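Local coordinates for protein aspergillopepsin-2 heavy chain (Aspergillus niger var. macrosporus, PDB 1Y43) that forms the heavy chain of an acid endopeptidase of the glutamic peptidase family G1, which hydrolyses peptide bonds within proteins, at residues 8-13 and 106-111; 23-28 and 63-68; 126-131 and 167-172. All coordinates share one frame; numbering follows the deposited sequence.

Overall arrangement
The three contacts belong to the all-beta heavy chain of a peptidase A4 family protein, whose sheets are continued by a second protein chain. Contact 1 is centred about 3 Å from the centre of the chain. Contact 2 is centred about 8 Å from contact 1, and its 23-28 segment lies in the same sheet: Ile13 N is 2.9 Å from Leu23 O, a probable hydrogen bond. The 63-68 segment comes from another sheet, facing this one. Contact 3, centred about 11 Å from contact 1, touches it through Phe129 (CZ 3.7 Å from Ile108 O) and through Val170 against Val109. Contacts 2 and 3 do not touch (nearest atoms about 5 Å apart). The sulfate lies outward of contact 2.

Contact 1. Residues 8-13 and 106-111; sequences SAWVGI and EWIVED
Trp10 holds CG between its backbone N and carbonyl carbon (chi1 52°), and Glu110 sets CG anti to its own backbone N (chi1 174°); both side chains start on the same side of the paired strands, where the extended Glu110 chain carries its carboxylate to the indole. Trp10 NE1 donates to Glu110 OE1 over 3.0 Å in a bent bond (132° at the hydrogen) that uses the lone pair directed away from OE2, and the oxygen sits somewhat out of the indole plane. A water 3.1 Å from Ser8 OG adds a weak bond to the same carboxylate oxygen. Ile108 lies alongside the indole and covers part of one face: its CB is 3.8 Å from the centroid of the six-membered ring, a CH-pi contact displaced toward the rim. Glu106 bends at chi2, turning CD toward Gly12 O; OE2 lies 3.5 Å from Trp10 CZ3, near the ring plane. Gly12, having no side chain, lets this edge of the indole lie against its CA.

The backbones form an antiparallel pair within a sheet of the concanavalin-like beta-sandwich. Trp10 and Ile108 make a hydrogen-bonded pair, with Trp10 N 2.8 Å from Ile108 O and Ile108 N 2.9 Å from Trp10 O. Strand 22-32 continues the sheet beyond 8-13, and a strand of another protein chain continues it beyond 106-110. On the other face, Val11 CG1 meets Trp107 CD1 at 3.5 Å, approaching the ring obliquely; Trp107 NE1 bonds to the backbone of that other chain. Ala9 and Val109 pack from this face against Phe129 and Val127, respectively.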
loop_
_atom_site.group_PDB
_atom_site.type_symbol
_atom_site.label_atom_id
_atom_site.label_comp_id
_atom_site.label_asym_id
_atom_site.label_seq_id
_atom_site.Cartn_x
_atom_site.Cartn_y
_atom_site.Cartn_z
ATOM N N SER B 8 -5.245 -5.424 1.525
ATOM C CA SER B 8 -5.107 -4.005 1.236
ATOM C C SER B 8 -3.920 -3.809 0.283
ATOM O O SER B 8 -2.999 -4.637 0.242
ATOM C CB SER B 8 -4.873 -3.218 2.531
ATOM O OG SER B 8 -3.593 -3.516 3.072
ATOM N N ALA B 9 -3.947 -2.728 -0.479
ATOM C CA ALA B 9 -2.852 -2.400 -1.381
ATOM C C ALA B 9 -2.574 -0.931 -1.103
ATOM O O ALA B 9 -3.502 -0.111 -1.070
ATOM C CB ALA B 9 -3.265 -2.585 -2.833
ATOM N N TRP B 10 -1.309 -0.592 -0.918
ATOM C CA TRP B 10 -0.944 0.783 -0.625
ATOM C C TRP B 10 0.492 1.116 -1.021
ATOM O O TRP B 10 1.274 0.227 -1.346
ATOM C CB TRP B 10 -1.130 1.042 0.884
ATOM C CG TRP B 10 -0.459 0.048 1.789
ATOM C CD1 TRP B 10 -0.999 -1.111 2.287
ATOM C CD2 TRP B 10 0.853 0.155 2.364
ATOM N NE1 TRP B 10 -0.112 -1.716 3.139
ATOM C CE2 TRP B 10 1.032 -0.962 3.206
ATOM C CE3 TRP B 10 1.887 1.094 2.252
ATOM C CZ2 TRP B 10 2.208 -1.167 3.941
ATOM C CZ3 TRP B 10 3.061 0.884 2.986
ATOM C CH2 TRP B 10 3.207 -0.236 3.817
ATOM N N VAL B 11 0.799 2.412 -1.063
ATOM C CA VAL B 11 2.165 2.864 -1.301
ATOM C C VAL B 11 2.519 3.659 -0.050
ATOM O O VAL B 11 1.635 4.232 0.624
ATOM C CB VAL B 11 2.331 3.766 -2.563
ATOM C CG1 VAL B 11 2.009 2.982 -3.805
ATOM C CG2 VAL B 11 1.494 5.035 -2.447
ATOM N N GLY B 12 3.792 3.674 0.288
ATOM C CA GLY B 12 4.182 4.401 1.473
ATOM C C GLY B 12 5.661 4.655 1.616
ATOM O O GLY B 12 6.476 4.194 0.809
ATOM N N ILE B 13 5.973 5.489 2.601
ATOM C CA ILE B 13 7.337 5.840 2.958
ATOM C C ILE B 13 7.567 5.327 4.390
ATOM O O ILE B 13 6.736 5.549 5.280
ATOM C CB ILE B 13 7.543 7.374 2.926
ATOM C CG1 ILE B 13 7.390 7.878 1.481
ATOM C CG2 ILE B 13 8.919 7.750 3.493
ATOM C CD1 ILE B 13 7.470 9.397 1.329
ATOM N N GLU B 106 7.834 2.012 -0.620
ATOM C CA GLU B 106 7.284 0.684 -0.915
ATOM C C GLU B 106 5.917 0.647 -1.578
ATOM O O GLU B 106 5.164 1.615 -1.514
ATOM C CB GLU B 106 7.258 -0.154 0.380
ATOM C CG GLU B 106 6.357 0.392 1.493
ATOM C CD GLU B 106 7.078 1.251 2.537
ATOM O OE1 GLU B 106 8.320 1.275 2.583
ATOM O OE2 GLU B 106 6.373 1.930 3.310
ATOM N N TRP B 107 5.651 -0.487 -2.247
ATOM C CA TRP B 107 4.405 -0.800 -2.951
ATOM C C TRP B 107 4.034 -2.129 -2.305
ATOM O O TRP B 107 4.696 -3.147 -2.545
ATOM C CB TRP B 107 4.674 -0.972 -4.451
ATOM C CG TRP B 107 5.218 0.276 -5.097
ATOM C CD1 TRP B 107 4.496 1.281 -5.673
ATOM C CD2 TRP B 107 6.602 0.658 -5.187
ATOM N NE1 TRP B 107 5.358 2.270 -6.113
ATOM C CE2 TRP B 107 6.640 1.915 -5.835
ATOM C CE3 TRP B 107 7.802 0.055 -4.785
ATOM C CZ2 TRP B 107 7.853 2.588 -6.082
ATOM C CZ3 TRP B 107 9.002 0.728 -5.032
ATOM C CH2 TRP B 107 9.013 1.981 -5.675
ATOM N N ILE B 108 2.960 -2.130 -1.515
ATOM C CA ILE B 108 2.605 -3.305 -0.722
ATOM C C ILE B 108 1.149 -3.776 -0.748
ATOM O O ILE B 108 0.235 -2.976 -0.906
ATOM C CB ILE B 108 2.933 -2.979 0.788
ATOM C CG1 ILE B 108 4.420 -2.623 0.971
ATOM C CG2 ILE B 108 2.518 -4.112 1.724
ATOM C CD1 ILE B 108 5.383 -3.793 0.780
ATOM N N VAL B 109 0.981 -5.104 -0.678
ATOM C CA VAL B 109 -0.323 -5.739 -0.527
ATOM C C VAL B 109 -0.169 -6.350 0.881
ATOM O O VAL B 109 0.752 -7.134 1.148
ATOM C CB VAL B 109 -0.614 -6.819 -1.588
ATOM C CG1 VAL B 109 -1.889 -7.560 -1.231
ATOM C CG2 VAL B 109 -0.782 -6.174 -2.960
ATOM N N GLU B 110 -1.055 -5.968 1.785
ATOM C CA GLU B 110 -0.950 -6.398 3.169
ATOM C C GLU B 110 -2.128 -7.150 3.758
ATOM O O GLU B 110 -3.282 -6.958 3.354
ATOM C CB GLU B 110 -0.688 -5.158 4.033
ATOM C CG GLU B 110 -0.702 -5.404 5.537
ATOM C CD GLU B 110 -0.425 -4.155 6.366
ATOM O OE1 GLU B 110 -0.130 -3.082 5.808
ATOM O OE2 GLU B 110 -0.500 -4.255 7.600
ATOM N N ASP B 111 -1.808 -8.031 4.705
ATOM C CA ASP B 111 -2.822 -8.744 5.463
ATOM C C ASP B 111 -2.783 -7.920 6.762
ATOM O O ASP B 111 -1.875 -8.075 7.580
ATOM C CB ASP B 111 -2.400 -10.198 5.724
ATOM C CG ASP B 111 -3.477 -10.989 6.464
ATOM O OD1 ASP B 111 -4.531 -10.402 6.790
ATOM O OD2 ASP B 111 -3.281 -12.189 6.721
HETATM O O HOH W 1 -3.418 -2.090 5.780
#

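Contact 2. Residues 23-28 and 63-68; sequences LQTGVD and IKVTVE. With SO4 (sulfate ion), chain G.
Leu23 and Val67 meet where two sheets of the beta-sandwich lie face to face. Strands 23-28 and 63-68 run antiparallel (169° between their directions) with axes 6.7 Å apart, and no hydrogen bond links them, so side-chain packing makes the contact. The tight end is at Leu23. Its CG, anti to the backbone N (chi1 164°), is 3.7 Å from Val67 CB as the two side chains slide past each other in opposite directions. Its CD2 continues to Glu68 O, at 3.5 Å. Val67 CG1 touches both Gln24 CA and Thr25 CG2, while Val67 also meets Ile13 of strand 4-13, the neighbour of 22-32.

Thr25 sorts its two branches by polarity. OG1 bonds within its own sheet to Trp41 O, and CG2 faces the opposite sheet, 4.0 Å from Val65 CB and close to Thr66 O and Val67 CG1. Farther along, the fit slackens. Gly26 offers only its CA to Val65 CG1, at 4.3 Å, and Val27 CG2 barely meets Ile63 CG2, at 4.4 Å, with Ile57 touching both residues.

The reverse side of strand 63-68 is polar and partly exposed. Lys64, Thr66 and Glu68 lie there, and Thr66 OG1 bonds to a polar side chain of another protein chain, one strand of which extends this sheet. Lys64 stretches out fully to a sulfate, probably from the crystallisation liquor; its NZ donates to O2 at 3.0 Å and more weakly to O4 at 3.1 Å.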
loop_
_atom_site.group_PDB
_atom_site.type_symbol
_atom_site.label_atom_id
_atom_site.label_comp_id
_atom_site.label_asym_id
_atom_site.label_seq_id
_atom_site.Cartn_x
_atom_site.Cartn_y
_atom_site.Cartn_z
ATOM N N LEU B 23 4.092 6.806 6.373
ATOM C CA LEU B 23 3.154 7.683 5.681
ATOM C C LEU B 23 2.636 6.762 4.563
ATOM O O LEU B 23 3.403 6.364 3.669
ATOM C CB LEU B 23 3.865 8.912 5.098
ATOM C CG LEU B 23 3.098 9.723 4.044
ATOM C CD1 LEU B 23 1.717 10.157 4.546
ATOM C CD2 LEU B 23 3.921 10.927 3.640
ATOM N N GLN B 24 1.341 6.444 4.589
ATOM C CA GLN B 24 0.798 5.507 3.610
ATOM C C GLN B 24 -0.645 5.804 3.248
ATOM O O GLN B 24 -1.367 6.479 3.986
ATOM C CB GLN B 24 0.865 4.093 4.187
ATOM C CG GLN B 24 0.254 4.018 5.580
ATOM C CD GLN B 24 0.420 2.669 6.266
ATOM O OE1 GLN B 24 0.719 1.645 5.647
ATOM N NE2 GLN B 24 0.170 2.697 7.551
ATOM N N THR B 25 -1.041 5.348 2.070
ATOM C CA THR B 25 -2.402 5.548 1.600
ATOM C C THR B 25 -2.726 4.398 0.664
ATOM O O THR B 25 -1.850 3.902 -0.062
ATOM C CB THR B 25 -2.593 6.919 0.916
ATOM O OG1 THR B 25 -3.996 7.213 0.834
ATOM C CG2 THR B 25 -2.005 6.929 -0.506
ATOM N N GLY B 26 -3.971 3.937 0.703
ATOM C CA GLY B 26 -4.344 2.831 -0.148
ATOM C C GLY B 26 -5.811 2.482 -0.116
ATOM O O GLY B 26 -6.654 3.276 0.300
ATOM N N VAL B 27 -6.093 1.246 -0.511
ATOM C CA VAL B 27 -7.452 0.751 -0.612
ATOM C C VAL B 27 -7.575 -0.632 0.006
ATOM O O VAL B 27 -6.649 -1.441 -0.099
ATOM C CB VAL B 27 -7.830 0.622 -2.111
ATOM C CG1 VAL B 27 -9.179 -0.052 -2.266
ATOM C CG2 VAL B 27 -7.832 1.998 -2.780
ATOM N N ASP B 28 -8.680 -0.868 0.713
ATOM C CA ASP B 28 -8.974 -2.176 1.308
ATOM C C ASP B 28 -10.013 -2.852 0.428
ATOM O O ASP B 28 -10.875 -2.176 -0.144
ATOM C CB ASP B 28 -9.621 -2.039 2.692
ATOM C CG ASP B 28 -8.628 -1.730 3.797
ATOM O OD1 ASP B 28 -7.420 -1.736 3.565
ATOM O OD2 ASP B 28 -9.076 -1.494 4.930
ATOM N N ILE B 63 -6.872 3.029 -10.057
ATOM C CA ILE B 63 -6.563 3.917 -8.959
ATOM C C ILE B 63 -5.105 4.349 -8.997
ATOM O O ILE B 63 -4.230 3.551 -9.346
ATOM C CB ILE B 63 -6.789 3.179 -7.615
ATOM C CG1 ILE B 63 -8.221 2.648 -7.533
ATOM C CG2 ILE B 63 -6.454 4.066 -6.436
ATOM C CD1 ILE B 63 -9.314 3.690 -7.683
ATOM N N LYS B 64 -4.844 5.617 -8.702
ATOM C CA LYS B 64 -3.469 6.105 -8.620
ATOM C C LYS B 64 -3.295 6.617 -7.194
ATOM O O LYS B 64 -4.080 7.449 -6.727
ATOM C CB LYS B 64 -3.203 7.233 -9.622
ATOM C CG LYS B 64 -1.776 7.754 -9.567
ATOM C CD LYS B 64 -1.514 8.762 -10.667
ATOM C CE LYS B 64 -0.113 9.355 -10.574
ATOM N NZ LYS B 64 0.029 10.507 -11.524
ATOM N N VAL B 65 -2.328 6.064 -6.479
ATOM C CA VAL B 65 -2.063 6.486 -5.108
ATOM C C VAL B 65 -0.694 7.147 -5.012
ATOM O O VAL B 65 0.282 6.678 -5.608
ATOM C CB VAL B 65 -2.136 5.302 -4.104
ATOM C CG1 VAL B 65 -3.582 4.895 -3.878
ATOM C CG2 VAL B 65 -1.309 4.105 -4.599
ATOM N N THR B 66 -0.611 8.186 -4.187
ATOM C CA THR B 66 0.625 8.933 -4.015
ATOM C C THR B 66 0.789 9.466 -2.598
ATOM O O THR B 66 -0.176 9.967 -2.016
ATOM C CB THR B 66 0.604 10.186 -4.930
ATOM O OG1 THR B 66 0.422 9.787 -6.292
ATOM C CG2 THR B 66 1.881 11.003 -4.790
ATOM N N VAL B 67 1.982 9.307 -2.031
ATOM C CA VAL B 67 2.300 9.918 -0.735
ATOM C C VAL B 67 3.505 10.821 -1.016
ATOM O O VAL B 67 4.370 10.499 -1.836
ATOM C CB VAL B 67 2.649 8.929 0.419
ATOM C CG1 VAL B 67 1.406 8.166 0.865
ATOM C CG2 VAL B 67 3.785 7.999 0.047
ATOM N N GLU B 68 3.523 11.981 -0.375
ATOM C CA GLU B 68 4.598 12.951 -0.539
ATOM C C GLU B 68 4.939 13.510 0.838
ATOM O O GLU B 68 4.044 13.805 1.636
ATOM C CB GLU B 68 4.136 14.096 -1.443
ATOM C CG GLU B 68 3.882 13.713 -2.904
ATOM C CD GLU B 68 3.343 14.883 -3.744
ATOM O OE1 GLU B 68 3.323 16.037 -3.234
ATOM O OE2 GLU B 68 2.933 14.660 -4.916
HETATM S S SO4 G . -2.615 12.741 -12.532
HETATM O O1 SO4 G . -4.097 13.070 -12.605
HETATM O O2 SO4 G . -2.386 11.384 -13.157
HETATM O O3 SO4 G . -1.814 13.788 -13.283
HETATM O O4 SO4 G . -2.176 12.711 -11.088
#

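Contact 3. Residues 126-131 and 167-172; sequences SVTFTN and SVTVTY
Ser126 begins the contact with Thr171. With OG anti to the backbone N (chi1 -163°), its hydroxyl lies 3.1 Å from Thr171 OG1 in a hydrogen bond that either could donate. Val170 O lies 3.2 Å from Ser126 OG. Val127 next forms a hydrogen-bonded antiparallel pair with Val170: its N is 2.8 Å from Val170 O, and the return bond from Val170 N to Val127 O is nearly straight (171° at the hydrogen). Its side chain packs on an apolar side chain of another protein chain.

Thr128 and Thr169 oppose each other in a non-hydrogen-bonded pair. Each places OG1 anti to its carbonyl carbon, and the two hydroxyls bond at 3.0 Å. The methyl groups fill in around them, with Thr128 CG2 3.4 Å from Thr169 OG1 and Thr169 CG2 leaning on Ser126 OG. Phe129 N donates to Val168 O at 2.8 Å, and the same oxygen lies at the edge of the phenyl ring, 3.9 Å from CD1. Phe129 O accepts from Val168 N and is touched by Ser167 CA. Thr130 pairs with a strand of another protein chain, and the heavy chain changes direction at Asn131.

These strands are neighbours in an antiparallel sheet of the beta-sandwich, with strand 156-163 beyond 168-172. On the partly exposed face, the hydroxyl bonds of Ser126 with Thr171 and of Thr128 with Thr169 add side-chain links to those of the backbone, whereas on the buried face Val127, Phe129, Val168 and Val170 offer hydrocarbon for packing.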
loop_
_atom_site.group_PDB
_atom_site.type_symbol
_atom_site.label_atom_id
_atom_site.label_comp_id
_atom_site.label_asym_id
_atom_site.label_seq_id
_atom_site.Cartn_x
_atom_site.Cartn_y
_atom_site.Cartn_z
ATOM N N SER B 126 -4.558 -11.172 -8.455
ATOM C CA SER B 126 -3.261 -10.541 -8.634
ATOM C C SER B 126 -3.454 -9.030 -8.590
ATOM O O SER B 126 -4.549 -8.534 -8.887
ATOM C CB SER B 126 -2.675 -10.963 -9.984
ATOM O OG SER B 126 -1.302 -10.705 -10.033
ATOM N N VAL B 127 -2.440 -8.317 -8.113
ATOM C CA VAL B 127 -2.463 -6.858 -8.077
ATOM C C VAL B 127 -1.159 -6.413 -8.721
ATOM O O VAL B 127 -0.084 -6.899 -8.361
ATOM C CB VAL B 127 -2.521 -6.282 -6.630
ATOM C CG1 VAL B 127 -2.279 -4.781 -6.651
ATOM C CG2 VAL B 127 -3.876 -6.570 -5.992
ATOM N N THR B 128 -1.254 -5.544 -9.718
ATOM C CA THR B 128 -0.059 -5.026 -10.361
ATOM C C THR B 128 -0.020 -3.510 -10.237
ATOM O O THR B 128 -0.986 -2.825 -10.582
ATOM C CB THR B 128 0.018 -5.374 -11.878
ATOM O OG1 THR B 128 0.077 -6.793 -12.052
ATOM C CG2 THR B 128 1.264 -4.749 -12.502
ATOM N N PHE B 129 1.057 -3.008 -9.652
ATOM C CA PHE B 129 1.274 -1.574 -9.538
ATOM C C PHE B 129 2.076 -1.195 -10.785
ATOM O O PHE B 129 3.141 -1.772 -11.026
ATOM C CB PHE B 129 2.148 -1.247 -8.330
ATOM C CG PHE B 129 1.488 -1.477 -6.995
ATOM C CD1 PHE B 129 1.613 -2.700 -6.335
ATOM C CD2 PHE B 129 0.816 -0.441 -6.361
ATOM C CE1 PHE B 129 1.080 -2.878 -5.041
ATOM C CE2 PHE B 129 0.284 -0.615 -5.073
ATOM C CZ PHE B 129 0.419 -1.828 -4.420
ATOM N N THR B 130 1.556 -0.299 -11.606
ATOM C CA THR B 130 2.287 0.157 -12.777
ATOM C C THR B 130 2.689 1.590 -12.475
ATOM O O THR B 130 2.185 2.205 -11.529
ATOM C CB THR B 130 1.440 0.122 -14.054
ATOM O OG1 THR B 130 0.256 0.912 -13.879
ATOM C CG2 THR B 130 1.070 -1.321 -14.403
ATOM N N ASN B 131 3.591 2.128 -13.291
ATOM C CA ASN B 131 4.093 3.487 -13.098
ATOM C C ASN B 131 4.545 3.611 -11.629
ATOM O O ASN B 131 4.245 4.595 -10.938
ATOM C CB ASN B 131 3.010 4.514 -13.453
ATOM C CG ASN B 131 2.663 4.509 -14.936
ATOM O OD1 ASN B 131 3.530 4.671 -15.791
ATOM N ND2 ASN B 131 1.399 4.301 -15.247
ATOM N N SER B 167 7.222 -1.776 -12.537
ATOM C CA SER B 167 6.024 -2.370 -11.962
ATOM C C SER B 167 6.329 -3.402 -10.893
ATOM O O SER B 167 7.473 -3.864 -10.753
ATOM C CB SER B 167 5.169 -3.019 -13.059
ATOM O OG SER B 167 5.822 -4.141 -13.647
ATOM N N VAL B 168 5.298 -3.701 -10.105
ATOM C CA VAL B 168 5.373 -4.684 -9.037
ATOM C C VAL B 168 4.085 -5.501 -9.146
ATOM O O VAL B 168 3.000 -4.924 -9.162
ATOM C CB VAL B 168 5.398 -3.997 -7.650
ATOM C CG1 VAL B 168 5.478 -5.041 -6.540
ATOM C CG2 VAL B 168 6.561 -3.024 -7.558
ATOM N N THR B 169 4.195 -6.821 -9.238
ATOM C CA THR B 169 3.023 -7.677 -9.324
ATOM C C THR B 169 3.009 -8.640 -8.140
ATOM O O THR B 169 4.015 -9.296 -7.866
ATOM C CB THR B 169 3.016 -8.513 -10.636
ATOM O OG1 THR B 169 2.934 -7.638 -11.770
ATOM C CG2 THR B 169 1.848 -9.484 -10.657
ATOM N N VAL B 170 1.899 -8.661 -7.412
ATOM C CA VAL B 170 1.725 -9.558 -6.275
ATOM C C VAL B 170 0.587 -10.495 -6.641
ATOM O O VAL B 170 -0.521 -10.047 -6.949
ATOM C CB VAL B 170 1.336 -8.798 -4.968
ATOM C CG1 VAL B 170 1.163 -9.785 -3.809
ATOM C CG2 VAL B 170 2.381 -7.753 -4.629
ATOM N N THR B 171 0.867 -11.791 -6.621
ATOM C CA THR B 171 -0.133 -12.796 -6.962
ATOM C C THR B 171 -0.467 -13.668 -5.752
ATOM O O THR B 171 0.417 -14.057 -4.979
ATOM C CB THR B 171 0.367 -13.710 -8.084
ATOM O OG1 THR B 171 0.766 -12.913 -9.204
ATOM C CG2 THR B 171 -0.735 -14.659 -8.497
ATOM N N TYR B 172 -1.755 -13.922 -5.561
ATOM C CA TYR B 172 -2.194 -14.758 -4.458
ATOM C C TYR B 172 -1.914 -16.230 -4.790
ATOM O O TYR B 172 -2.152 -16.685 -5.908
ATOM C CB TYR B 172 -3.684 -14.530 -4.179
ATOM C CG TYR B 172 -4.220 -15.398 -3.054
ATOM C CD1 TYR B 172 -4.181 -14.962 -1.741
ATOM C CD2 TYR B 172 -4.733 -16.671 -3.309
ATOM C CE1 TYR B 172 -4.630 -15.758 -0.696
ATOM C CE2 TYR B 172 -5.189 -17.483 -2.284
ATOM C CZ TYR B 172 -5.131 -17.010 -0.968
ATOM O OH TYR B 172 -5.581 -17.787 0.070
#